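Local coordinates for conserved exported protein (Bacteroides fragilis, PDB 3CLW) that is of unknown function but probably hydrolyses O-glycosidic bonds, at residues Asn398-Phe402 / Val491-Val495; Ala282-Leu288 / Tyr337-Ile341; Gln17-Asn21 / Thr306-Ala310; Thr225-Ile229 / Asn269-Cys273. One frame throughout, in Å; residues are numbered along the deposited sequence.

Contact 1: Asn398-Phe402 / Val491-Val495; sequences NYSFF and VATIV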
loop_
_atom_site.group_PDB
_atom_site.type_symbol
_atom_site.label_atom_id
_atom_site.label_comp_id
_atom_site.label_asym_id
_atom_site.label_seq_id
_atom_site.Cartn_x
_atom_site.Cartn_y
_atom_site.Cartn_z
ATOM N N ASN A 398 -6.031 -1.446 13.201
ATOM C CA ASN A 398 -5.314 -1.889 14.402
ATOM C C ASN A 398 -3.875 -1.394 14.314
ATOM O O ASN A 398 -3.271 -0.988 15.301
ATOM C CB ASN A 398 -5.304 -3.433 14.503
ATOM C CG ASN A 398 -6.509 -3.988 15.277
ATOM O OD1 ASN A 398 -6.509 -4.060 16.532
ATOM N ND2 ASN A 398 -7.530 -4.393 14.540
ATOM N N TYR A 399 -3.334 -1.446 13.103
ATOM C CA TYR A 399 -2.000 -0.923 12.835
ATOM C C TYR A 399 -2.015 0.568 12.511
ATOM O O TYR A 399 -1.453 1.379 13.271
ATOM C CB TYR A 399 -1.366 -1.693 11.687
ATOM C CG TYR A 399 -1.015 -3.108 12.021
ATOM C CD1 TYR A 399 0.184 -3.419 12.680
ATOM C CD2 TYR A 399 -1.865 -4.165 11.657
ATOM C CE1 TYR A 399 0.528 -4.755 12.980
ATOM C CE2 TYR A 399 -1.523 -5.494 11.949
ATOM C CZ TYR A 399 -0.330 -5.765 12.614
ATOM O OH TYR A 399 -0.012 -7.069 12.895
ATOM N N SER A 400 -2.675 0.917 11.391
ATOM C CA SER A 400 -2.582 2.255 10.826
ATOM C C SER A 400 -3.004 3.375 11.729
ATOM O O SER A 400 -2.382 4.438 11.700
ATOM C CB SER A 400 -3.280 2.353 9.446
ATOM O OG SER A 400 -4.699 2.219 9.514
ATOM N N PHE A 401 -4.039 3.164 12.539
ATOM C CA PHE A 401 -4.606 4.255 13.393
ATOM C C PHE A 401 -3.651 4.605 14.559
ATOM O O PHE A 401 -3.586 5.747 14.999
ATOM C CB PHE A 401 -6.023 3.846 13.912
ATOM C CG PHE A 401 -6.759 4.922 14.693
ATOM C CD1 PHE A 401 -7.668 5.764 14.063
ATOM C CD2 PHE A 401 -6.590 5.053 16.071
ATOM C CE1 PHE A 401 -8.410 6.751 14.803
ATOM C CE2 PHE A 401 -7.302 6.048 16.822
ATOM C CZ PHE A 401 -8.208 6.890 16.181
ATOM N N PHE A 402 -2.891 3.600 15.016
ATOM C CA PHE A 402 -2.011 3.705 16.182
ATOM C C PHE A 402 -0.478 3.746 15.871
ATOM O O PHE A 402 0.316 4.339 16.613
ATOM C CB PHE A 402 -2.336 2.543 17.114
ATOM C CG PHE A 402 -3.749 2.570 17.644
ATOM C CD1 PHE A 402 -4.098 3.449 18.670
ATOM C CD2 PHE A 402 -4.730 1.730 17.103
ATOM C CE1 PHE A 402 -5.397 3.480 19.172
ATOM C CE2 PHE A 402 -6.024 1.759 17.580
ATOM C CZ PHE A 402 -6.366 2.646 18.622
ATOM N N VAL A 491 -7.728 -9.437 16.330
ATOM C CA VAL A 491 -6.577 -8.551 16.394
ATOM C C VAL A 491 -6.776 -7.539 17.515
ATOM O O VAL A 491 -7.816 -6.901 17.597
ATOM C CB VAL A 491 -6.344 -7.807 15.065
ATOM C CG1 VAL A 491 -4.973 -7.158 15.078
ATOM C CG2 VAL A 491 -6.464 -8.759 13.904
ATOM N N ALA A 492 -5.798 -7.413 18.400
ATOM C CA ALA A 492 -5.867 -6.421 19.499
ATOM C C ALA A 492 -4.744 -5.433 19.359
ATOM O O ALA A 492 -3.616 -5.822 19.071
ATOM C CB ALA A 492 -5.769 -7.097 20.861
ATOM N N THR A 493 -5.059 -4.157 19.527
ATOM C CA THR A 493 -4.030 -3.160 19.737
ATOM C C THR A 493 -4.050 -2.727 21.194
ATOM O O THR A 493 -5.124 -2.419 21.733
ATOM C CB THR A 493 -4.208 -1.977 18.831
ATOM O OG1 THR A 493 -4.228 -2.477 17.499
ATOM C CG2 THR A 493 -3.028 -0.992 18.984
ATOM N N ILE A 494 -2.849 -2.729 21.798
ATOM C CA ILE A 494 -2.635 -2.331 23.175
ATOM C C ILE A 494 -1.726 -1.112 23.217
ATOM O O ILE A 494 -0.565 -1.160 22.767
ATOM C CB ILE A 494 -2.055 -3.506 24.029
ATOM C CG1 ILE A 494 -2.980 -4.746 23.979
ATOM C CG2 ILE A 494 -1.822 -3.060 25.472
ATOM C CD1 ILE A 494 -2.491 -5.866 23.065
ATOM N N VAL A 495 -2.259 -0.015 23.754
ATOM C CA VAL A 495 -1.544 1.265 23.786
ATOM C C VAL A 495 -1.144 1.640 25.207
ATOM O O VAL A 495 -2.006 1.778 26.074
ATOM C CB VAL A 495 -2.402 2.428 23.199
ATOM C CG1 VAL A 495 -1.601 3.708 23.177
ATOM C CG2 VAL A 495 -2.905 2.085 21.807
#
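This is a buried packing contact with one polar grip, where N398 on helix 391-400 and F402, in the loop that follows, meet T493 and its neighbours on the last strand, 490-495. In the middle, T493 OG1 lies 2.8 Å from N398 O and 2.9 Å from N398 OD1. The hydroxyl has one proton, and which of the two oxygens receives it is not settled. The N398 side chain leaves its helix toward the strand, and with CG beside the backbone N (chi1 -90°) one hydroxyl reaches both oxygens. N398 CG also rests 3.5 Å from V491 CG1. The other end of the amide, ND2, bonds to T467 OG1 on the adjacent strand 461-467. The arrangement fits the family 30 layout, in which a beta domain packs against the side of a TIM barrel. V491 touches L336 of barrel helix 328-347 as well. Further along, the contact turns apolar. The F402 ring takes T493 CG2 at its CD2 corner and V495 CG2 at CD1, the latter 3.6 Å away. F401 CD2 sits over one face of the same ring, 3.5 Å above its plane, and Y465 meets F402 from the beta domain.

Contact 2: Ala282-Leu288 / Tyr337-Ile341; sequences AYPATLL and YVARI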
loop_
_atom_site.group_PDB
_atom_site.type_symbol
_atom_site.label_atom_id
_atom_site.label_comp_id
_atom_site.label_asym_id
_atom_site.label_seq_id
_atom_site.Cartn_x
_atom_site.Cartn_y
_atom_site.Cartn_z
ATOM N N ALA A 282 1.380 -14.621 -0.079
ATOM C CA ALA A 282 0.746 -14.529 1.257
ATOM C C ALA A 282 0.233 -15.861 1.782
ATOM O O ALA A 282 -0.243 -15.934 2.913
ATOM C CB ALA A 282 -0.363 -13.493 1.265
ATOM N N TYR A 283 0.353 -16.902 0.958
ATOM C CA TYR A 283 -0.086 -18.262 1.261
ATOM C C TYR A 283 0.707 -19.227 0.388
ATOM O O TYR A 283 0.962 -18.907 -0.779
ATOM C CB TYR A 283 -1.578 -18.393 0.951
ATOM C CG TYR A 283 -2.188 -19.740 1.286
ATOM C CD1 TYR A 283 -2.737 -19.974 2.541
ATOM C CD2 TYR A 283 -2.212 -20.778 0.344
ATOM C CE1 TYR A 283 -3.300 -21.179 2.862
ATOM C CE2 TYR A 283 -2.774 -22.009 0.658
ATOM C CZ TYR A 283 -3.319 -22.197 1.926
ATOM O OH TYR A 283 -3.899 -23.405 2.277
ATOM N N PRO A 284 1.111 -20.404 0.936
ATOM C CA PRO A 284 0.935 -20.808 2.330
ATOM C C PRO A 284 1.929 -20.132 3.251
ATOM O O PRO A 284 2.799 -19.395 2.784
ATOM C CB PRO A 284 1.163 -22.331 2.292
ATOM C CG PRO A 284 2.091 -22.534 1.167
ATOM C CD PRO A 284 1.755 -21.474 0.144
ATOM N N ALA A 285 1.792 -20.387 4.549
ATOM C CA ALA A 285 2.614 -19.732 5.568
ATOM C C ALA A 285 4.117 -19.927 5.384
ATOM O O ALA A 285 4.913 -19.044 5.756
ATOM C CB ALA A 285 2.191 -20.149 6.983
ATOM N N THR A 286 4.514 -21.080 4.847
ATOM C CA THR A 286 5.951 -21.316 4.616
ATOM C C THR A 286 6.499 -20.286 3.610
ATOM O O THR A 286 7.528 -19.641 3.852
ATOM C CB THR A 286 6.282 -22.783 4.207
ATOM O OG1 THR A 286 5.631 -23.112 2.972
ATOM C CG2 THR A 286 5.803 -23.734 5.254
ATOM N N LEU A 287 5.786 -20.110 2.505
ATOM C CA LEU A 287 6.158 -19.109 1.518
ATOM C C LEU A 287 6.108 -17.700 2.125
ATOM O O LEU A 287 7.039 -16.913 1.955
ATOM C CB LEU A 287 5.263 -19.232 0.284
ATOM C CG LEU A 287 5.313 -18.137 -0.789
ATOM C CD1 LEU A 287 6.714 -18.054 -1.440
ATOM C CD2 LEU A 287 4.222 -18.386 -1.833
ATOM N N LEU A 288 5.020 -17.404 2.844
ATOM C CA LEU A 288 4.817 -16.098 3.471
ATOM C C LEU A 288 6.062 -15.675 4.244
ATOM O O LEU A 288 6.619 -14.587 4.019
ATOM C CB LEU A 288 3.577 -16.124 4.385
ATOM C CG LEU A 288 3.316 -15.025 5.440
ATOM C CD1 LEU A 288 2.670 -13.770 4.845
ATOM C CD2 LEU A 288 2.454 -15.560 6.576
ATOM N N TYR A 337 -6.448 -12.717 7.663
ATOM C CA TYR A 337 -5.514 -13.114 6.601
ATOM C C TYR A 337 -4.601 -11.943 6.198
ATOM O O TYR A 337 -3.375 -12.108 6.026
ATOM C CB TYR A 337 -6.303 -13.612 5.403
ATOM C CG TYR A 337 -5.502 -14.133 4.220
ATOM C CD1 TYR A 337 -5.172 -13.297 3.159
ATOM C CD2 TYR A 337 -5.130 -15.493 4.135
ATOM C CE1 TYR A 337 -4.478 -13.756 2.070
ATOM C CE2 TYR A 337 -4.443 -15.986 3.020
ATOM C CZ TYR A 337 -4.109 -15.099 1.991
ATOM O OH TYR A 337 -3.429 -15.549 0.876
ATOM N N VAL A 338 -5.202 -10.759 6.077
ATOM C CA VAL A 338 -4.473 -9.582 5.646
ATOM C C VAL A 338 -3.672 -9.029 6.800
ATOM O O VAL A 338 -2.553 -8.620 6.602
ATOM C CB VAL A 338 -5.393 -8.498 5.031
ATOM C CG1 VAL A 338 -4.592 -7.291 4.609
ATOM C CG2 VAL A 338 -6.139 -9.040 3.829
ATOM N N ALA A 339 -4.234 -9.024 8.006
ATOM C CA ALA A 339 -3.464 -8.616 9.180
ATOM C C ALA A 339 -2.168 -9.447 9.330
ATOM O O ALA A 339 -1.182 -8.963 9.825
ATOM C CB ALA A 339 -4.294 -8.689 10.427
ATOM N N ARG A 340 -2.202 -10.702 8.907
ATOM C CA ARG A 340 -1.027 -11.584 8.937
ATOM C C ARG A 340 0.029 -11.154 7.903
ATOM O O ARG A 340 1.229 -11.126 8.206
ATOM C CB ARG A 340 -1.450 -13.041 8.680
ATOM C CG ARG A 340 -0.248 -13.996 8.547
ATOM C CD ARG A 340 -0.658 -15.452 8.640
ATOM N NE ARG A 340 -1.372 -15.867 7.444
ATOM C CZ ARG A 340 -1.701 -17.127 7.203
ATOM N NH1 ARG A 340 -1.386 -18.081 8.089
ATOM N NH2 ARG A 340 -2.333 -17.445 6.084
ATOM N N ILE A 341 -0.421 -10.793 6.701
ATOM C CA ILE A 341 0.484 -10.186 5.747
ATOM C C ILE A 341 1.142 -8.957 6.360
ATOM O O ILE A 341 2.374 -8.812 6.278
ATOM C CB ILE A 341 -0.187 -9.785 4.428
ATOM C CG1 ILE A 341 -0.811 -10.993 3.747
ATOM C CG2 ILE A 341 0.857 -9.166 3.485
ATOM C CD1 ILE A 341 -1.861 -10.642 2.715
HETATM O O HOH W 1 -1.697 -14.560 4.930
#
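A282 is the small bump that fits between Y337 and I341. A282 CB lies 3.5 Å from I341 CD1 and 3.7 Å from Y337 OH. Next to it, Y283 CB presses against the rim of the Y337 ring, near the ring plane, at 3.4 Å from Y337 OH. That hydroxyl bonds to E317, which holds the outer end of the phenol. The second bump is L288. L288 CD2 rests on the aliphatic part of R340, 3.7 Å from R340 CG and about as near to R340 CD, and the two side chains pass at a slant. R340 runs straight out to CD and then bends (chi3 72°), which turns the guanidinium toward the loop before helix 285-300. This is the outer layer of the TIM barrel, where helix 285-300 and helix 328-347 stand on either side of strand 307-310 in the chain. The hollow between the bumps holds a water. The water donates to A282 O at 2.8 Å and to Y337 O, and accepts from R340 NE at 2.9 Å. It also sits over the centre of the Y337 ring, 3.5 Å above the plane. The guanidinium has further partners beyond the two segments: NH2 forms a salt bridge with E321, and NH1 bonds to A424 O. A cis peptide precedes P284, whose CB covers one face of the Y283 ring.

Contact 3: Gln17-Asn21 / Thr306-Ala310; sequences QEIDN and TKFWA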
loop_
_atom_site.group_PDB
_atom_site.type_symbol
_atom_site.label_atom_id
_atom_site.label_comp_id
_atom_site.label_asym_id
_atom_site.label_seq_id
_atom_site.Cartn_x
_atom_site.Cartn_y
_atom_site.Cartn_z
ATOM N N GLN A 17 13.172 -0.821 12.172
ATOM C CA GLN A 17 12.908 0.195 11.132
ATOM C C GLN A 17 12.053 1.363 11.651
ATOM O O GLN A 17 11.329 1.228 12.630
ATOM C CB GLN A 17 12.256 -0.433 9.873
ATOM C CG GLN A 17 10.712 -0.695 9.966
ATOM C CD GLN A 17 10.358 -2.013 10.625
ATOM O OE1 GLN A 17 11.158 -2.585 11.368
ATOM N NE2 GLN A 17 9.158 -2.527 10.331
ATOM N N GLU A 18 12.183 2.500 10.976
ATOM C CA GLU A 18 11.302 3.640 11.131
ATOM C C GLU A 18 10.036 3.411 10.280
ATOM O O GLU A 18 10.134 2.922 9.151
ATOM C CB GLU A 18 12.035 4.886 10.653
ATOM C CG GLU A 18 11.270 6.198 10.761
ATOM C CD GLU A 18 12.053 7.364 10.141
ATOM O OE1 GLU A 18 12.564 7.222 8.991
ATOM O OE2 GLU A 18 12.174 8.420 10.800
ATOM N N ILE A 19 8.867 3.754 10.825
ATOM C CA ILE A 19 7.601 3.677 10.065
ATOM C C ILE A 19 7.398 4.936 9.224
ATOM O O ILE A 19 7.493 6.056 9.733
ATOM C CB ILE A 19 6.357 3.481 10.970
ATOM C CG1 ILE A 19 6.515 2.289 11.931
ATOM C CG2 ILE A 19 5.079 3.337 10.126
ATOM C CD1 ILE A 19 6.517 0.920 11.227
ATOM N N ASP A 20 7.146 4.746 7.932
ATOM C CA ASP A 20 6.807 5.846 7.032
ATOM C C ASP A 20 5.286 6.088 7.023
ATOM O O ASP A 20 4.846 7.177 7.321
ATOM C CB ASP A 20 7.303 5.556 5.607
ATOM C CG ASP A 20 8.839 5.523 5.502
ATOM O OD1 ASP A 20 9.505 6.195 6.308
ATOM O OD2 ASP A 20 9.366 4.828 4.614
ATOM N N ASN A 21 4.494 5.077 6.662
ATOM C CA ASN A 21 3.028 5.265 6.506
ATOM C C ASN A 21 2.290 3.960 6.367
ATOM O O ASN A 21 2.897 2.899 6.242
ATOM C CB ASN A 21 2.704 6.115 5.264
ATOM C CG ASN A 21 3.208 5.481 3.946
ATOM O OD1 ASN A 21 2.603 4.540 3.415
ATOM N ND2 ASN A 21 4.306 6.016 3.406
ATOM N N THR A 306 18.850 0.682 3.123
ATOM C CA THR A 306 17.724 0.801 2.213
ATOM C C THR A 306 16.472 0.289 2.878
ATOM O O THR A 306 16.478 -0.763 3.484
ATOM C CB THR A 306 18.020 0.071 0.894
ATOM O OG1 THR A 306 19.186 0.671 0.324
ATOM C CG2 THR A 306 16.847 0.164 -0.110
ATOM N N LYS A 307 15.409 1.077 2.789
ATOM C CA LYS A 307 14.089 0.661 3.273
ATOM C C LYS A 307 13.372 -0.341 2.338
ATOM O O LYS A 307 13.701 -0.490 1.156
ATOM C CB LYS A 307 13.212 1.890 3.512
ATOM C CG LYS A 307 13.590 2.724 4.732
ATOM C CD LYS A 307 12.788 3.978 4.763
ATOM C CE LYS A 307 12.996 4.705 6.071
ATOM N NZ LYS A 307 12.149 5.933 6.165
ATOM N N PHE A 308 12.378 -1.019 2.904
ATOM C CA PHE A 308 11.407 -1.744 2.109
ATOM C C PHE A 308 9.975 -1.177 2.304
ATOM O O PHE A 308 9.618 -0.794 3.407
ATOM C CB PHE A 308 11.445 -3.250 2.445
ATOM C CG PHE A 308 10.473 -4.052 1.627
ATOM C CD1 PHE A 308 10.712 -4.267 0.280
ATOM C CD2 PHE A 308 9.307 -4.527 2.197
ATOM C CE1 PHE A 308 9.809 -4.984 -0.487
ATOM C CE2 PHE A 308 8.391 -5.225 1.453
ATOM C CZ PHE A 308 8.632 -5.462 0.105
ATOM N N TRP A 309 9.196 -1.119 1.220
ATOM C CA TRP A 309 7.761 -0.769 1.252
ATOM C C TRP A 309 6.967 -1.872 0.560
ATOM O O TRP A 309 7.264 -2.269 -0.595
ATOM C CB TRP A 309 7.479 0.548 0.519
ATOM C CG TRP A 309 7.677 1.831 1.303
ATOM C CD1 TRP A 309 8.423 2.003 2.456
ATOM C CD2 TRP A 309 7.155 3.134 0.968
ATOM N NE1 TRP A 309 8.370 3.318 2.855
ATOM C CE2 TRP A 309 7.603 4.032 1.963
ATOM C CE3 TRP A 309 6.327 3.626 -0.077
ATOM C CZ2 TRP A 309 7.280 5.384 1.945
ATOM C CZ3 TRP A 309 6.017 4.989 -0.093
ATOM C CH2 TRP A 309 6.484 5.843 0.918
ATOM N N ALA A 310 5.972 -2.402 1.267
ATOM C CA ALA A 310 4.971 -3.256 0.627
ATOM C C ALA A 310 3.948 -2.263 0.033
ATOM O O ALA A 310 3.294 -1.499 0.758
ATOM C CB ALA A 310 4.363 -4.251 1.642
#
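D20 links K307 and W309 through its two carboxylate oxygens. D20 OD1 takes K307 NZ at 2.7 Å on its syn lone pair, in a salt bridge. OD2 takes W309 NE1 on its anti lone pair. The W309 bond is reasonably straight, 156° at the hydrogen, and D20 OD2 lies almost in the indole plane. Its length, 2.5 Å between W309 NE1 and D20 OD2, is very short and the exact value is doubtful. The carboxylate is turned 62° from the indole. With both oxygens engaged, its rotation is restrained, and the lysine would probably favour its charged form. K307 is stretched out fully beyond CG, which carries NZ across to the carboxylates. K307 NZ also meets E18 OE1 at 3.1 Å, from the anti side and 20° out of the carboxylate plane, so E18, D20 and K307 make a salt-bridge network. N21 adds a looser touch. N21 ND2 lies 3.3 Å from W309 CH2, with the amide nearly perpendicular to the ring.

The two segments do not pair directly; D20 and W309, their nearest CA atoms, are 8.8 Å apart. Strand 353-356 of the TIM barrel pairs with both strand 6-25 and strand 307-310, and the side chains meet over it. The next shell sets the positions: N21 OD1 bonds to Q355 NE2, and the D20 backbone bonds to S352. W309 meets the rings of Y180 and F271 edge-to-face, inside the barrel.

Contact 4: Thr225-Ile229 / Asn269-Cys273; sequences TKILI and NLFNC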
loop_
_atom_site.group_PDB
_atom_site.type_symbol
_atom_site.label_atom_id
_atom_site.label_comp_id
_atom_site.label_asym_id
_atom_site.label_seq_id
_atom_site.Cartn_x
_atom_site.Cartn_y
_atom_site.Cartn_z
ATOM N N THR A 225 10.830 15.978 -3.693
ATOM C CA THR A 225 10.150 14.741 -4.081
ATOM C C THR A 225 11.157 13.650 -4.435
ATOM O O THR A 225 12.175 13.942 -5.030
ATOM C CB THR A 225 9.208 14.972 -5.328
ATOM O OG1 THR A 225 8.252 16.019 -5.050
ATOM C CG2 THR A 225 8.462 13.708 -5.670
ATOM N N LYS A 226 10.860 12.395 -4.097
ATOM C CA LYS A 226 11.754 11.293 -4.364
ATOM C C LYS A 226 11.142 10.176 -5.202
ATOM O O LYS A 226 9.914 10.020 -5.275
ATOM C CB LYS A 226 12.285 10.742 -3.046
ATOM C CG LYS A 226 13.255 11.672 -2.335
ATOM C CD LYS A 226 13.579 11.082 -1.001
ATOM C CE LYS A 226 14.110 12.102 0.014
ATOM N NZ LYS A 226 15.327 12.877 -0.418
ATOM N N ILE A 227 12.016 9.380 -5.816
ATOM C CA ILE A 227 11.635 8.404 -6.832
ATOM C C ILE A 227 11.572 7.014 -6.224
ATOM O O ILE A 227 12.551 6.556 -5.634
ATOM C CB ILE A 227 12.667 8.359 -7.981
ATOM C CG1 ILE A 227 12.919 9.756 -8.576
ATOM C CG2 ILE A 227 12.252 7.337 -9.043
ATOM C CD1 ILE A 227 14.305 9.853 -9.277
ATOM N N LEU A 228 10.432 6.343 -6.402
ATOM C CA LEU A 228 10.206 5.012 -5.847
ATOM C C LEU A 228 10.024 3.973 -6.937
ATOM O O LEU A 228 9.178 4.137 -7.822
ATOM C CB LEU A 228 8.973 4.999 -4.908
ATOM C CG LEU A 228 8.651 3.617 -4.295
ATOM C CD1 LEU A 228 9.781 3.095 -3.385
ATOM C CD2 LEU A 228 7.300 3.568 -3.567
ATOM N N ILE A 229 10.807 2.893 -6.841
ATOM C CA ILE A 229 10.736 1.761 -7.767
ATOM C C ILE A 229 10.912 0.495 -6.941
ATOM O O ILE A 229 11.315 0.576 -5.804
ATOM C CB ILE A 229 11.845 1.887 -8.892
ATOM C CG1 ILE A 229 13.242 1.933 -8.265
ATOM C CG2 ILE A 229 11.604 3.146 -9.741
ATOM C CD1 ILE A 229 14.350 1.425 -9.148
ATOM N N ASN A 269 18.057 11.871 -6.060
ATOM C CA ASN A 269 16.618 12.038 -5.802
ATOM C C ASN A 269 15.867 10.723 -5.696
ATOM O O ASN A 269 14.629 10.709 -5.654
ATOM C CB ASN A 269 15.978 12.972 -6.833
ATOM C CG ASN A 269 16.551 14.353 -6.772
ATOM O OD1 ASN A 269 16.577 14.962 -5.704
ATOM N ND2 ASN A 269 17.008 14.869 -7.912
ATOM N N LEU A 270 16.628 9.626 -5.652
ATOM C CA LEU A 270 16.064 8.305 -5.401
ATOM C C LEU A 270 15.587 8.243 -3.966
ATOM O O LEU A 270 16.321 8.627 -3.049
ATOM C CB LEU A 270 17.105 7.212 -5.606
ATOM C CG LEU A 270 16.607 5.752 -5.454
ATOM C CD1 LEU A 270 15.869 5.229 -6.694
ATOM C CD2 LEU A 270 17.782 4.802 -5.054
ATOM N N PHE A 271 14.365 7.756 -3.771
ATOM C CA PHE A 271 13.945 7.331 -2.457
ATOM C C PHE A 271 14.640 6.009 -2.160
ATOM O O PHE A 271 14.462 5.026 -2.905
ATOM C CB PHE A 271 12.427 7.164 -2.415
ATOM C CG PHE A 271 11.903 6.736 -1.078
ATOM C CD1 PHE A 271 12.502 7.189 0.112
ATOM C CD2 PHE A 271 10.764 5.920 -0.995
ATOM C CE1 PHE A 271 11.992 6.803 1.354
ATOM C CE2 PHE A 271 10.263 5.523 0.252
ATOM C CZ PHE A 271 10.895 5.955 1.415
ATOM N N ASN A 272 15.417 5.980 -1.072
ATOM C CA ASN A 272 16.259 4.836 -0.766
ATOM C C ASN A 272 15.443 3.731 -0.107
ATOM O O ASN A 272 15.468 3.546 1.117
ATOM C CB ASN A 272 17.475 5.260 0.100
ATOM C CG ASN A 272 18.420 4.094 0.427
ATOM O OD1 ASN A 272 18.599 3.170 -0.370
ATOM N ND2 ASN A 272 19.021 4.145 1.612
ATOM N N CYS A 273 14.772 2.973 -0.962
ATOM C CA CYS A 273 13.679 2.082 -0.582
ATOM C C CYS A 273 13.314 1.275 -1.816
ATOM O O CYS A 273 13.289 1.792 -2.936
ATOM C CB CYS A 273 12.452 2.899 -0.128
ATOM S SG CYS A 273 11.030 1.937 0.411
HETATM O O HOH W 2 14.533 14.948 -3.669
HETATM O O HOH W 3 13.176 3.376 -4.796
#
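I227 pairs in parallel with L270, I227 N donating to N269 O at 2.9 Å and I227 O accepting from F271 N at 2.9 Å. This joins neighbouring strands of the TIM barrel, 226-232 and 270-276, the two strands of a beta-alpha-beta unit with helix 251-256 between them. The direct pairing is interrupted where the chain turns a corner at N272, the centre of an inverse gamma turn. A water sits in the break, accepting from I229 N and lying near F271 O. Beyond it the backbone of I229 bonds to that of A275.

I227 and L270 share one side of the sheet, the side of the outer helices: I227 packs on L214 and I218, L270 on F256. L228 and F271 take the other side, with L228 CD1 3.8 Å from F271 CD2. CG is anti to the backbone N in both (chi1 179° and -179°), and the two side chains run alongside each other, pointing the same way. Y180 meets the F271 ring there. K226 crosses F271 at about a right angle, K226 CB lying 3.6 Å from F271 CB. C273 folds back so that its CB stands 3.4 Å above the F271 ring plane, toward the rim. At the start of the pair, a water donates to T225 O and to N269 OD1, at 2.9 Å from each, while N269 ND2 bonds to S219 OG.

In the fold
Contacts 1, 2 and 4 are largely buried, while contact 3 is partly so. Contact 3 is the one crossed by salt bridges; the arginine of contact 2 finds its acid outside the two segments. Strand 307-310 of contact 3 is the neighbour of strand 270-276 of contact 4, and the two contacts touch where these strands run together. Contact 4 is held by backbone pairing, contact 3 by side chains alone. Contact 2 lies in the outer helix layer and relies on shape and a shared water. It touches contact 1 through A339, which meets Y399 and V491, so helix 328-347 reaches both. Contact 1 joins the beta domain to helix 391-400, and its centre is about 29 Å from that of contact 4.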